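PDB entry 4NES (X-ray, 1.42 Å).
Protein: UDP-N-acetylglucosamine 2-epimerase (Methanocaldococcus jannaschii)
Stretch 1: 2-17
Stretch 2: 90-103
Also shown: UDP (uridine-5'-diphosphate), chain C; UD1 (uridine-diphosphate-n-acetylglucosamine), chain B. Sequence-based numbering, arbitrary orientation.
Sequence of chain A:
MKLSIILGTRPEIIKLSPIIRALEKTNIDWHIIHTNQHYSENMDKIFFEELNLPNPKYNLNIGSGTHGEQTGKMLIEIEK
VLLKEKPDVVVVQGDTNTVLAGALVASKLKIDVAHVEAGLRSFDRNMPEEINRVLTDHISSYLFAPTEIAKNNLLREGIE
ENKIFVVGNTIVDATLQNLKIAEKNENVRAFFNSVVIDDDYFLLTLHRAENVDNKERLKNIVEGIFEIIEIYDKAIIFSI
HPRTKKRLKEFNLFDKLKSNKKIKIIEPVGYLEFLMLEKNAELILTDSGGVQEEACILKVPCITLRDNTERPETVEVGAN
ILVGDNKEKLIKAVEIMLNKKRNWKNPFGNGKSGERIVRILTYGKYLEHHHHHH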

# COMPACT_ATOMS: atom_id res chain seq x y z
N LYS A 2 -5.34 -24.24 2.56
CA LYS A 2 -6.14 -23.75 1.46
C LYS A 2 -5.45 -22.55 0.84
O LYS A 2 -5.00 -21.63 1.55
CB LYS A 2 -7.52 -23.36 2.00
CG LYS A 2 -8.53 -22.95 0.95
CD LYS A 2 -9.87 -22.78 1.65
CE LYS A 2 -10.99 -22.42 0.70
NZ LYS A 2 -12.30 -22.42 1.41
N LEU A 3 -5.39 -22.53 -0.48
CA LEU A 3 -4.70 -21.50 -1.22
C LEU A 3 -5.67 -20.82 -2.17
O LEU A 3 -6.43 -21.50 -2.87
CB LEU A 3 -3.55 -22.15 -2.01
CG LEU A 3 -2.63 -21.27 -2.85
CD1 LEU A 3 -1.25 -21.92 -2.91
CD2 LEU A 3 -3.15 -21.08 -4.26
N SER A 4 -5.64 -19.49 -2.21
CA SER A 4 -6.42 -18.75 -3.20
C SER A 4 -5.48 -18.01 -4.14
O SER A 4 -4.60 -17.28 -3.68
CB SER A 4 -7.35 -17.74 -2.53
OG SER A 4 -8.31 -18.38 -1.71
N ILE A 5 -5.67 -18.19 -5.44
CA ILE A 5 -4.98 -17.38 -6.43
C ILE A 5 -5.91 -16.25 -6.83
O ILE A 5 -7.06 -16.50 -7.19
CB ILE A 5 -4.65 -18.18 -7.69
CG1 ILE A 5 -3.68 -19.31 -7.36
CG2 ILE A 5 -4.06 -17.28 -8.75
CD1 ILE A 5 -3.45 -20.28 -8.52
N ILE A 6 -5.44 -15.01 -6.74
CA ILE A 6 -6.23 -13.87 -7.17
C ILE A 6 -5.58 -13.27 -8.40
O ILE A 6 -4.40 -12.93 -8.37
CB ILE A 6 -6.32 -12.81 -6.06
CG1 ILE A 6 -6.90 -13.44 -4.80
CG2 ILE A 6 -7.15 -11.60 -6.52
CD1 ILE A 6 -7.02 -12.49 -3.63
N LEU A 7 -6.34 -13.15 -9.49
CA LEU A 7 -5.82 -12.60 -10.74
C LEU A 7 -6.87 -11.73 -11.42
O LEU A 7 -8.07 -11.81 -11.11
CB LEU A 7 -5.36 -13.72 -11.68
CG LEU A 7 -6.39 -14.75 -12.16
CD1 LEU A 7 -7.26 -14.24 -13.30
CD2 LEU A 7 -5.71 -16.05 -12.57
N GLY A 8 -6.43 -10.91 -12.36
CA GLY A 8 -7.36 -10.06 -13.09
C GLY A 8 -7.13 -9.88 -14.58
O GLY A 8 -8.07 -9.58 -15.29
N THR A 9 -5.89 -10.03 -15.04
CA THR A 9 -5.49 -9.51 -16.36
C THR A 9 -4.72 -10.52 -17.20
O THR A 9 -4.17 -11.49 -16.67
CB THR A 9 -4.60 -8.25 -16.25
OG1 THR A 9 -3.34 -8.61 -15.65
CG2 THR A 9 -5.29 -7.16 -15.43
N ARG A 10 -4.68 -10.27 -18.50
CA ARG A 10 -3.92 -11.09 -19.45
C ARG A 10 -2.53 -11.56 -18.97
O ARG A 10 -2.28 -12.77 -18.93
CB ARG A 10 -3.80 -10.38 -20.81
CG ARG A 10 -2.78 -11.02 -21.74
CD ARG A 10 -2.84 -10.40 -23.13
NE ARG A 10 -2.25 -9.05 -23.18
CZ ARG A 10 -2.26 -8.27 -24.25
NH1 ARG A 10 -2.88 -8.67 -25.35
NH2 ARG A 10 -1.68 -7.08 -24.21
N PRO A 11 -1.61 -10.64 -18.61
CA PRO A 11 -0.27 -11.12 -18.23
C PRO A 11 -0.25 -11.98 -16.97
O PRO A 11 0.59 -12.88 -16.87
CB PRO A 11 0.51 -9.82 -17.98
CG PRO A 11 -0.56 -8.79 -17.67
CD PRO A 11 -1.70 -9.17 -18.55
N GLU A 12 -1.16 -11.72 -16.03
CA GLU A 12 -1.25 -12.53 -14.82
C GLU A 12 -1.66 -13.95 -15.15
O GLU A 12 -1.14 -14.90 -14.56
CB GLU A 12 -2.27 -11.94 -13.85
CG GLU A 12 -1.92 -10.57 -13.28
CD GLU A 12 -3.11 -9.97 -12.56
OE1 GLU A 12 -3.71 -9.00 -13.08
OE2 GLU A 12 -3.47 -10.49 -11.49
N ILE A 13 -2.61 -14.10 -16.07
CA ILE A 13 -3.10 -15.43 -16.39
C ILE A 13 -1.95 -16.26 -16.97
O ILE A 13 -1.73 -17.42 -16.59
CB ILE A 13 -4.28 -15.36 -17.39
CG1 ILE A 13 -5.45 -14.60 -16.78
CG2 ILE A 13 -4.71 -16.76 -17.80
CD1 ILE A 13 -6.45 -14.08 -17.80
N ILE A 14 -1.19 -15.65 -17.86
CA ILE A 14 -0.07 -16.33 -18.51
C ILE A 14 0.99 -16.69 -17.47
O ILE A 14 1.45 -17.84 -17.42
CB ILE A 14 0.51 -15.44 -19.64
CG1 ILE A 14 -0.53 -15.28 -20.76
CG2 ILE A 14 1.83 -16.01 -20.15
CD1 ILE A 14 -0.20 -14.16 -21.71
N LYS A 15 1.37 -15.74 -16.63
CA LYS A 15 2.44 -15.97 -15.67
C LYS A 15 2.06 -16.85 -14.49
O LYS A 15 2.92 -17.42 -13.82
CB LYS A 15 3.05 -14.64 -15.21
CG LYS A 15 4.01 -14.09 -16.25
CD LYS A 15 4.48 -12.68 -15.94
CE LYS A 15 5.65 -12.27 -16.83
NZ LYS A 15 6.06 -10.84 -16.63
N LEU A 16 0.76 -16.98 -14.23
CA LEU A 16 0.29 -17.91 -13.20
C LEU A 16 0.07 -19.31 -13.74
O LEU A 16 -0.02 -20.26 -12.96
CB LEU A 16 -1.01 -17.41 -12.54
CG LEU A 16 -0.78 -16.26 -11.56
CD1 LEU A 16 -2.08 -15.50 -11.32
CD2 LEU A 16 -0.18 -16.79 -10.24
N SER A 17 -0.03 -19.46 -15.06
CA SER A 17 -0.25 -20.79 -15.64
C SER A 17 0.75 -21.88 -15.20
O SER A 17 0.33 -23.01 -14.93
CB SER A 17 -0.45 -20.73 -17.17
OG SER A 17 0.73 -20.45 -17.90
N VAL A 90 -2.66 -16.42 0.08
CA VAL A 90 -3.13 -15.79 -1.15
C VAL A 90 -1.94 -15.57 -2.07
O VAL A 90 -0.91 -15.03 -1.65
CB VAL A 90 -3.85 -14.46 -0.83
CG1 VAL A 90 -3.90 -13.53 -2.04
CG2 VAL A 90 -5.25 -14.74 -0.30
N VAL A 91 -2.09 -15.99 -3.32
CA VAL A 91 -1.04 -15.80 -4.32
C VAL A 91 -1.47 -14.72 -5.31
O VAL A 91 -2.57 -14.78 -5.86
CB VAL A 91 -0.76 -17.11 -5.09
CG1 VAL A 91 0.19 -16.87 -6.23
CG2 VAL A 91 -0.17 -18.16 -4.16
N VAL A 92 -0.60 -13.73 -5.51
CA VAL A 92 -0.82 -12.70 -6.53
C VAL A 92 0.44 -12.55 -7.36
O VAL A 92 1.56 -12.74 -6.86
CB VAL A 92 -1.21 -11.34 -5.91
CG1 VAL A 92 -2.63 -11.41 -5.36
CG2 VAL A 92 -0.20 -10.91 -4.85
N GLN A 93 0.26 -12.22 -8.64
CA GLN A 93 1.38 -12.16 -9.57
C GLN A 93 1.51 -10.79 -10.18
O GLN A 93 0.60 -10.33 -10.86
CB GLN A 93 1.20 -13.18 -10.71
CG GLN A 93 2.41 -13.34 -11.66
CD GLN A 93 2.60 -12.19 -12.63
OE1 GLN A 93 1.67 -11.77 -13.32
NE2 GLN A 93 3.82 -11.66 -12.69
N GLY A 94 2.65 -10.16 -9.98
CA GLY A 94 2.98 -8.96 -10.73
C GLY A 94 2.61 -7.64 -10.07
O GLY A 94 2.90 -7.39 -8.90
N ASP A 95 1.97 -6.77 -10.85
CA ASP A 95 1.90 -5.37 -10.46
C ASP A 95 0.63 -4.62 -10.91
O ASP A 95 0.63 -3.39 -11.01
CB ASP A 95 3.15 -4.66 -10.97
CG ASP A 95 3.35 -4.83 -12.46
OD1 ASP A 95 2.37 -5.15 -13.16
OD2 ASP A 95 4.48 -4.65 -12.93
N THR A 96 -0.45 -5.34 -11.16
CA THR A 96 -1.69 -4.70 -11.57
C THR A 96 -2.48 -4.25 -10.35
O THR A 96 -2.13 -4.59 -9.22
CB THR A 96 -2.55 -5.67 -12.39
OG1 THR A 96 -2.97 -6.75 -11.55
CG2 THR A 96 -1.75 -6.24 -13.57
N ASN A 97 -3.55 -3.49 -10.57
CA ASN A 97 -4.40 -3.10 -9.45
C ASN A 97 -5.00 -4.31 -8.73
O ASN A 97 -5.20 -4.27 -7.52
CB ASN A 97 -5.51 -2.14 -9.89
CG ASN A 97 -5.00 -0.75 -10.16
OD1 ASN A 97 -3.85 -0.42 -9.86
ND2 ASN A 97 -5.86 0.09 -10.73
N THR A 98 -5.26 -5.38 -9.47
CA THR A 98 -5.75 -6.62 -8.88
C THR A 98 -4.76 -7.16 -7.85
O THR A 98 -5.17 -7.61 -6.77
CB THR A 98 -6.00 -7.67 -9.96
OG1 THR A 98 -7.17 -7.29 -10.71
CG2 THR A 98 -6.22 -9.03 -9.34
N VAL A 99 -3.47 -7.10 -8.16
CA VAL A 99 -2.43 -7.59 -7.26
C VAL A 99 -2.43 -6.81 -5.95
O VAL A 99 -2.43 -7.39 -4.86
CB VAL A 99 -1.04 -7.48 -7.92
CG1 VAL A 99 0.07 -7.78 -6.92
CG2 VAL A 99 -0.97 -8.40 -9.12
N LEU A 100 -2.43 -5.49 -6.06
CA LEU A 100 -2.43 -4.65 -4.87
C LEU A 100 -3.67 -4.89 -4.02
O LEU A 100 -3.58 -5.04 -2.81
CB LEU A 100 -2.33 -3.18 -5.24
CG LEU A 100 -2.43 -2.22 -4.05
CD1 LEU A 100 -1.26 -2.44 -3.11
CD2 LEU A 100 -2.49 -0.76 -4.51
N ALA A 101 -4.84 -4.97 -4.67
CA ALA A 101 -6.08 -5.13 -3.92
C ALA A 101 -6.09 -6.47 -3.20
O ALA A 101 -6.46 -6.55 -2.02
CB ALA A 101 -7.28 -5.00 -4.84
N GLY A 102 -5.68 -7.53 -3.89
CA GLY A 102 -5.63 -8.84 -3.27
C GLY A 102 -4.71 -8.86 -2.06
O GLY A 102 -5.06 -9.41 -1.01
N ALA A 103 -3.52 -8.28 -2.22
CA ALA A 103 -2.54 -8.25 -1.13
C ALA A 103 -3.01 -7.42 0.06
O ALA A 103 -2.82 -7.82 1.22
CB ALA A 103 -1.19 -7.73 -1.63
N1 UDP C . 0.39 -11.33 -25.35
C2 UDP C . -0.48 -12.14 -25.98
N3 UDP C . -1.15 -11.70 -27.07
C4 UDP C . -0.99 -10.45 -27.56
C5 UDP C . -0.09 -9.57 -26.93
C6 UDP C . 0.58 -10.05 -25.80
O2 UDP C . -0.67 -13.29 -25.58
O4 UDP C . -1.71 -10.04 -28.68
C1' UDP C . 1.11 -11.74 -24.13
C2' UDP C . 2.55 -11.73 -24.16
O2' UDP C . 3.04 -12.88 -24.80
C3' UDP C . 2.91 -11.62 -22.73
C4' UDP C . 1.79 -10.90 -22.14
O4' UDP C . 0.80 -10.76 -23.14
O3' UDP C . 3.06 -12.86 -22.09
C5' UDP C . 2.14 -9.53 -21.68
O5' UDP C . 1.00 -8.82 -21.23
PA UDP C . 0.86 -7.25 -21.39
O1A UDP C . -0.59 -6.94 -21.68
O2A UDP C . 1.80 -6.77 -22.48
O3A UDP C . 1.19 -6.59 -19.99
PB UDP C . 2.50 -6.33 -19.18
O1B UDP C . 3.44 -7.52 -19.30
O2B UDP C . 3.13 -5.05 -19.67
O3B UDP C . 1.98 -6.16 -17.78
C1' UD1 B . -3.65 -3.25 -16.95
C2' UD1 B . -2.57 -3.08 -15.93
C3' UD1 B . -1.25 -3.11 -16.54
C4' UD1 B . -1.03 -4.29 -17.38
C5' UD1 B . -2.17 -4.49 -18.34
C6' UD1 B . -2.08 -5.78 -19.07
C7' UD1 B . -3.28 -1.64 -13.93
C8' UD1 B . -3.37 -0.26 -13.35
N2' UD1 B . -2.72 -1.76 -15.26
O1' UD1 B . -3.61 -2.19 -17.83
O3' UD1 B . -0.25 -3.04 -15.51
O4' UD1 B . 0.19 -4.18 -18.10
O5' UD1 B . -3.42 -4.50 -17.66
O6' UD1 B . -2.60 -5.75 -20.35
O7' UD1 B . -3.66 -2.62 -13.28
N1 UD1 B . -10.19 -2.69 -21.76
C2 UD1 B . -11.02 -3.40 -22.54
N3 UD1 B . -11.22 -4.69 -22.32
C4 UD1 B . -10.60 -5.33 -21.31
C5 UD1 B . -9.73 -4.63 -20.48
C6 UD1 B . -9.53 -3.28 -20.74
O2 UD1 B . -11.60 -2.86 -23.46
O4 UD1 B . -10.82 -6.66 -21.10
C1B UD1 B . -9.95 -1.25 -22.01
C2B UD1 B . -10.93 -0.35 -21.38
O2' UD1 B . -11.14 0.76 -22.21
C3B UD1 B . -10.27 0.07 -20.16
C4B UD1 B . -8.86 0.17 -20.60
O4B UD1 B . -8.65 -0.87 -21.53
O3B UD1 B . -10.76 1.26 -19.61
C5B UD1 B . -7.89 0.02 -19.48
O5B UD1 B . -8.08 -1.13 -18.68
PA UD1 B . -7.31 -1.28 -17.34
O1A UD1 B . -7.70 -0.15 -16.44
O2A UD1 B . -7.64 -2.62 -16.76
O3A UD1 B . -5.78 -1.11 -17.61
PB UD1 B . -4.85 -1.79 -18.72
O1B UD1 B . -4.41 -0.71 -19.65
O2B UD1 B . -5.52 -2.98 -19.34
O HOH W 1 -2.23 -12.07 -9.77
O HOH W 2 3.87 -9.37 -14.61

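What joins the two strands? They run parallel, with Ser4 beside Val90 and Ile5 beside Val91. Val91 carries both backbone hydrogen bonds: its N donates to Ser4 O at 2.8 Å, and its O accepts from Ile6 N at 3.0 Å. Both are nearly straight, as expected of neighboring strands in register.

Which apolar groups pack around this pairing? Ile6 CD1 lies 3.7 Å from Val90 CG1 and 3.9 Å from Gly102 CA, so its side chain reaches both the strand and the helix of the second stretch. On the face shared by Ile5 and Val91, Leu16 CD2 approaches Val91 CG1 at 4.0 Å.

How is the carboxylate of Glu12 held? Its OE1 accepts from Thr96 OG1 at 2.8 Å and from Thr9 OG1 at 2.6 Å, so one oxygen ties together the residues preceding both helices. Thr96 OG1 also accepts a weak capping bond from Val99 N, at 3.4 Å.

What does water add where the strands end? Water 1 accepts from Gln93 N at 2.7 Å and lies within hydrogen-bonding distance of Ile6 O (2.7 Å) and Glu12 OE2 (2.6 Å). It thus occupies a polar gap beyond the last direct strand bond.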